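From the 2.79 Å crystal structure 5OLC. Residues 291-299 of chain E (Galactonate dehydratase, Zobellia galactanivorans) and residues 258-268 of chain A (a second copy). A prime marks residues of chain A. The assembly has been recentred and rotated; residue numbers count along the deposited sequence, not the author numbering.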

# COMPACT_ATOMS: atom_id res chain seq x y z
N ALA E 291 1.13 21.79 16.01
CA ALA E 291 1.36 21.13 17.29
C ALA E 291 0.31 20.04 17.60
O ALA E 291 0.68 18.97 18.09
CB ALA E 291 1.46 22.16 18.42
N THR E 292 -0.97 20.30 17.24
CA THR E 292 -2.12 19.39 17.35
C THR E 292 -1.88 18.15 16.46
O THR E 292 -2.13 17.01 16.88
CB THR E 292 -3.40 20.14 16.95
OG1 THR E 292 -3.76 21.05 18.01
CG2 THR E 292 -4.56 19.22 16.55
N LEU E 293 -1.42 18.41 15.21
CA LEU E 293 -1.09 17.41 14.20
C LEU E 293 0.08 16.57 14.70
O LEU E 293 -0.04 15.35 14.72
CB LEU E 293 -0.73 18.10 12.88
CG LEU E 293 -1.82 18.17 11.82
CD1 LEU E 293 -1.31 18.87 10.59
CD2 LEU E 293 -2.24 16.81 11.37
N ALA E 294 1.21 17.22 15.16
CA ALA E 294 2.42 16.57 15.71
C ALA E 294 2.03 15.60 16.83
O ALA E 294 2.54 14.49 16.90
CB ALA E 294 3.36 17.63 16.26
N GLN E 295 1.04 16.00 17.63
CA GLN E 295 0.48 15.23 18.72
C GLN E 295 -0.27 13.99 18.23
O GLN E 295 -0.02 12.89 18.72
CB GLN E 295 -0.44 16.12 19.56
CG GLN E 295 -1.00 15.46 20.79
CD GLN E 295 -1.15 16.45 21.91
OE1 GLN E 295 -1.95 17.40 21.85
NE2 GLN E 295 -0.35 16.24 22.95
N THR E 296 -1.19 14.17 17.28
CA THR E 296 -1.99 13.12 16.66
C THR E 296 -1.06 12.08 16.03
O THR E 296 -1.28 10.90 16.22
CB THR E 296 -2.97 13.77 15.66
OG1 THR E 296 -3.69 14.85 16.30
CG2 THR E 296 -3.92 12.79 15.04
N TYR E 297 -0.01 12.53 15.32
CA TYR E 297 1.00 11.67 14.69
C TYR E 297 2.06 11.18 15.66
O TYR E 297 2.93 10.41 15.26
CB TYR E 297 1.66 12.36 13.49
CG TYR E 297 0.79 12.36 12.26
CD1 TYR E 297 -0.22 13.31 12.09
CD2 TYR E 297 0.93 11.37 11.28
CE1 TYR E 297 -1.06 13.28 10.98
CE2 TYR E 297 0.11 11.36 10.14
CZ TYR E 297 -0.89 12.31 10.01
OH TYR E 297 -1.71 12.30 8.92
N ASN E 298 1.97 11.57 16.93
CA ASN E 298 2.89 11.16 17.99
C ASN E 298 4.39 11.43 17.63
O ASN E 298 5.25 10.56 17.79
CB ASN E 298 2.63 9.68 18.42
CG ASN E 298 1.27 9.47 19.06
OD1 ASN E 298 1.01 9.95 20.18
ND2 ASN E 298 0.37 8.74 18.38
N VAL E 299 4.66 12.67 17.15
CA VAL E 299 5.97 13.20 16.75
C VAL E 299 6.23 14.41 17.64
O VAL E 299 5.35 15.26 17.78
CB VAL E 299 6.04 13.66 15.27
CG1 VAL E 299 7.48 13.83 14.81
CG2 VAL E 299 5.28 12.72 14.34
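Chain A, residues 258-268: LKYGFKRLFDK

The chain A stretch is helical over nearly its whole length, with Lys268′ already outside the helix, and lies across the last turns of a chain E helix that begins earlier in the chain and ends at Thr296. The N-to-C directions of the two axes differ by 78° (signed crossing angle −78°), so the helices are close to perpendicular, and the axes approach to 10.0 Å. Backbones come nearest at Thr296 and Tyr260′, whose CA atoms are 5.7 Å apart. In all, 413 Å² is buried, both sides summed, and chain A contributes mainly Lys259′, Tyr260′ and Lys263′.

Chain E ends its helix in a Schellman motif. Asn298 takes positive phi (phi/psi 54/48), while Asn298 N bonds back to Gln295 O (3.0 Å) and Val299 N to Ala294 O (2.8 Å). The chain then continues in extended conformation at Val299 (−120/136).

Thr296 is the centre of the contact. Its chi1 is m (−51°), which places OG1 2.7 Å from Thr292 O, to which it donates a hydrogen bond within its own helix. In this rotamer the hydroxyl is satisfied locally and still packs against the aliphatic part of Lys259′, with OG1 3.3 Å from Lys259′ CD. The methyl group meets the next turn of the chain A helix, Thr296 CG2 lying 3.3 Å from Lys263′ CB. The threonine thus touches two lysines one helical turn apart.

Lys259′ points its CA-to-CB bond toward chain E and starts with chi1 p (56°) and chi2 t. Chi3, at 101°, lies between wells, and chi4 is p. This course carries the chain past Thr296 to Gln295, where Lys259′ CE is 3.4 Å from Gln295 OE1. The ammonium nitrogen is hydrogen-bonded elsewhere in the structure. Gln295 has chi1 t (−175°) and reaches out beside the lysine; its CG also packs 3.5 Å from Tyr260′ OH.

The CA-to-CB bond of Tyr260′ is sideways to chain E, but with chi1 m (−51°) and chi2 −83° the ring swings back to lie beside the end of the chain E helix. Carbonyl oxygens of the last turn approach it: Thr296 O is at the ring edge, near its plane, 3.8 Å from Tyr260′ CD1, and Gln295 O is 3.5 Å from Tyr260′ CE1. Asn298 OD1 lies 3.9 Å from the same Tyr260′ CE1, chi1 of Asn298 being m.

Tyr297 starts with its CA-to-CB bond away from chain A, yet chi1 m (−77°) and chi2 82° bring its ring under Lys263′. Lys263′ CE sits over one face, 3.5 Å from Tyr297 CZ, in a CH-pi contact. The lysine chi1, at 142°, lies between wells, with chi2 p, chi3 t and chi4 p. Its NZ, 4.7 Å from the centroid of the ring of Tyr297, makes an off-centre cation-pi contact while donating to Asp267′ OD2 at 2.7 Å in an i to i+4 salt bridge. One ammonium group therefore serves both the aromatic ring of chain E and the carboxylate of its own helix.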

# COMPACT_ATOMS: atom_id res chain seq x y z
N LEU A 258 -11.76 11.64 20.73
CA LEU A 258 -10.41 12.22 20.68
C LEU A 258 -9.88 12.48 19.26
O LEU A 258 -10.47 12.03 18.26
CB LEU A 258 -9.36 11.41 21.49
CG LEU A 258 -9.67 11.14 22.96
CD1 LEU A 258 -8.52 10.38 23.62
CD2 LEU A 258 -9.92 12.44 23.74
N LYS A 259 -8.77 13.23 19.19
CA LYS A 259 -8.05 13.57 17.96
C LYS A 259 -7.56 12.27 17.29
O LYS A 259 -7.62 12.15 16.05
CB LYS A 259 -6.88 14.54 18.25
CG LYS A 259 -5.83 14.06 19.30
CD LYS A 259 -4.64 15.00 19.45
CE LYS A 259 -4.72 15.90 20.65
NZ LYS A 259 -4.53 15.13 21.92
N TYR A 260 -7.14 11.29 18.12
CA TYR A 260 -6.61 10.00 17.66
C TYR A 260 -7.67 9.17 16.98
O TYR A 260 -7.38 8.50 15.99
CB TYR A 260 -5.96 9.25 18.81
CG TYR A 260 -4.97 10.08 19.58
CD1 TYR A 260 -3.65 10.22 19.14
CD2 TYR A 260 -5.32 10.68 20.79
CE1 TYR A 260 -2.72 10.95 19.88
CE2 TYR A 260 -4.40 11.42 21.52
CZ TYR A 260 -3.10 11.55 21.06
OH TYR A 260 -2.17 12.29 21.76
N GLY A 261 -8.88 9.23 17.52
CA GLY A 261 -10.03 8.52 16.99
C GLY A 261 -10.44 9.10 15.66
O GLY A 261 -10.68 8.36 14.70
N PHE A 262 -10.48 10.44 15.58
CA PHE A 262 -10.83 11.12 14.34
C PHE A 262 -9.76 11.05 13.26
O PHE A 262 -10.12 11.05 12.09
CB PHE A 262 -11.28 12.54 14.60
CG PHE A 262 -12.77 12.57 14.79
CD1 PHE A 262 -13.63 12.46 13.69
CD2 PHE A 262 -13.32 12.61 16.06
CE1 PHE A 262 -15.01 12.46 13.86
CE2 PHE A 262 -14.71 12.62 16.24
CZ PHE A 262 -15.54 12.55 15.14
N LYS A 263 -8.48 10.90 13.63
CA LYS A 263 -7.38 10.72 12.67
C LYS A 263 -7.58 9.38 11.97
O LYS A 263 -7.50 9.32 10.74
CB LYS A 263 -6.02 10.83 13.40
CG LYS A 263 -4.87 9.92 12.97
CD LYS A 263 -4.13 10.39 11.73
CE LYS A 263 -2.70 9.89 11.68
NZ LYS A 263 -2.54 8.41 11.54
N ARG A 264 -7.90 8.31 12.74
CA ARG A 264 -8.13 6.96 12.23
C ARG A 264 -9.38 6.92 11.34
O ARG A 264 -9.34 6.25 10.31
CB ARG A 264 -8.12 5.90 13.36
CG ARG A 264 -9.46 5.28 13.83
CD ARG A 264 -9.25 4.12 14.81
NE ARG A 264 -8.83 4.53 16.17
CZ ARG A 264 -7.56 4.57 16.62
NH1 ARG A 264 -7.31 4.94 17.87
NH2 ARG A 264 -6.55 4.25 15.82
N LEU A 265 -10.43 7.70 11.67
CA LEU A 265 -11.63 7.76 10.83
C LEU A 265 -11.31 8.41 9.48
O LEU A 265 -11.71 7.90 8.43
CB LEU A 265 -12.76 8.53 11.56
CG LEU A 265 -14.10 8.69 10.78
CD1 LEU A 265 -14.94 7.47 10.88
CD2 LEU A 265 -14.86 9.87 11.28
N PHE A 266 -10.56 9.52 9.51
CA PHE A 266 -10.18 10.27 8.31
C PHE A 266 -9.16 9.54 7.44
O PHE A 266 -9.18 9.73 6.21
CB PHE A 266 -9.66 11.68 8.68
CG PHE A 266 -10.60 12.61 9.43
CD1 PHE A 266 -11.94 12.73 9.06
CD2 PHE A 266 -10.12 13.44 10.43
CE1 PHE A 266 -12.79 13.61 9.73
CE2 PHE A 266 -10.97 14.33 11.09
CZ PHE A 266 -12.30 14.41 10.73
N ASP A 267 -8.26 8.72 8.06
CA ASP A 267 -7.23 7.98 7.35
C ASP A 267 -7.83 6.94 6.44
O ASP A 267 -7.19 6.54 5.47
CB ASP A 267 -6.27 7.29 8.33
CG ASP A 267 -5.09 8.12 8.80
OD1 ASP A 267 -4.89 9.23 8.27
OD2 ASP A 267 -4.36 7.65 9.67
N LYS A 268 -9.05 6.51 6.75
CA LYS A 268 -9.75 5.49 6.01
C LYS A 268 -10.80 6.05 5.03
O LYS A 268 -11.60 5.28 4.50
CB LYS A 268 -10.34 4.44 6.97
CG LYS A 268 -9.33 3.76 7.88
CD LYS A 268 -9.75 2.32 8.24
CE LYS A 268 -9.06 1.24 7.41
NZ LYS A 268 -8.36 0.24 8.26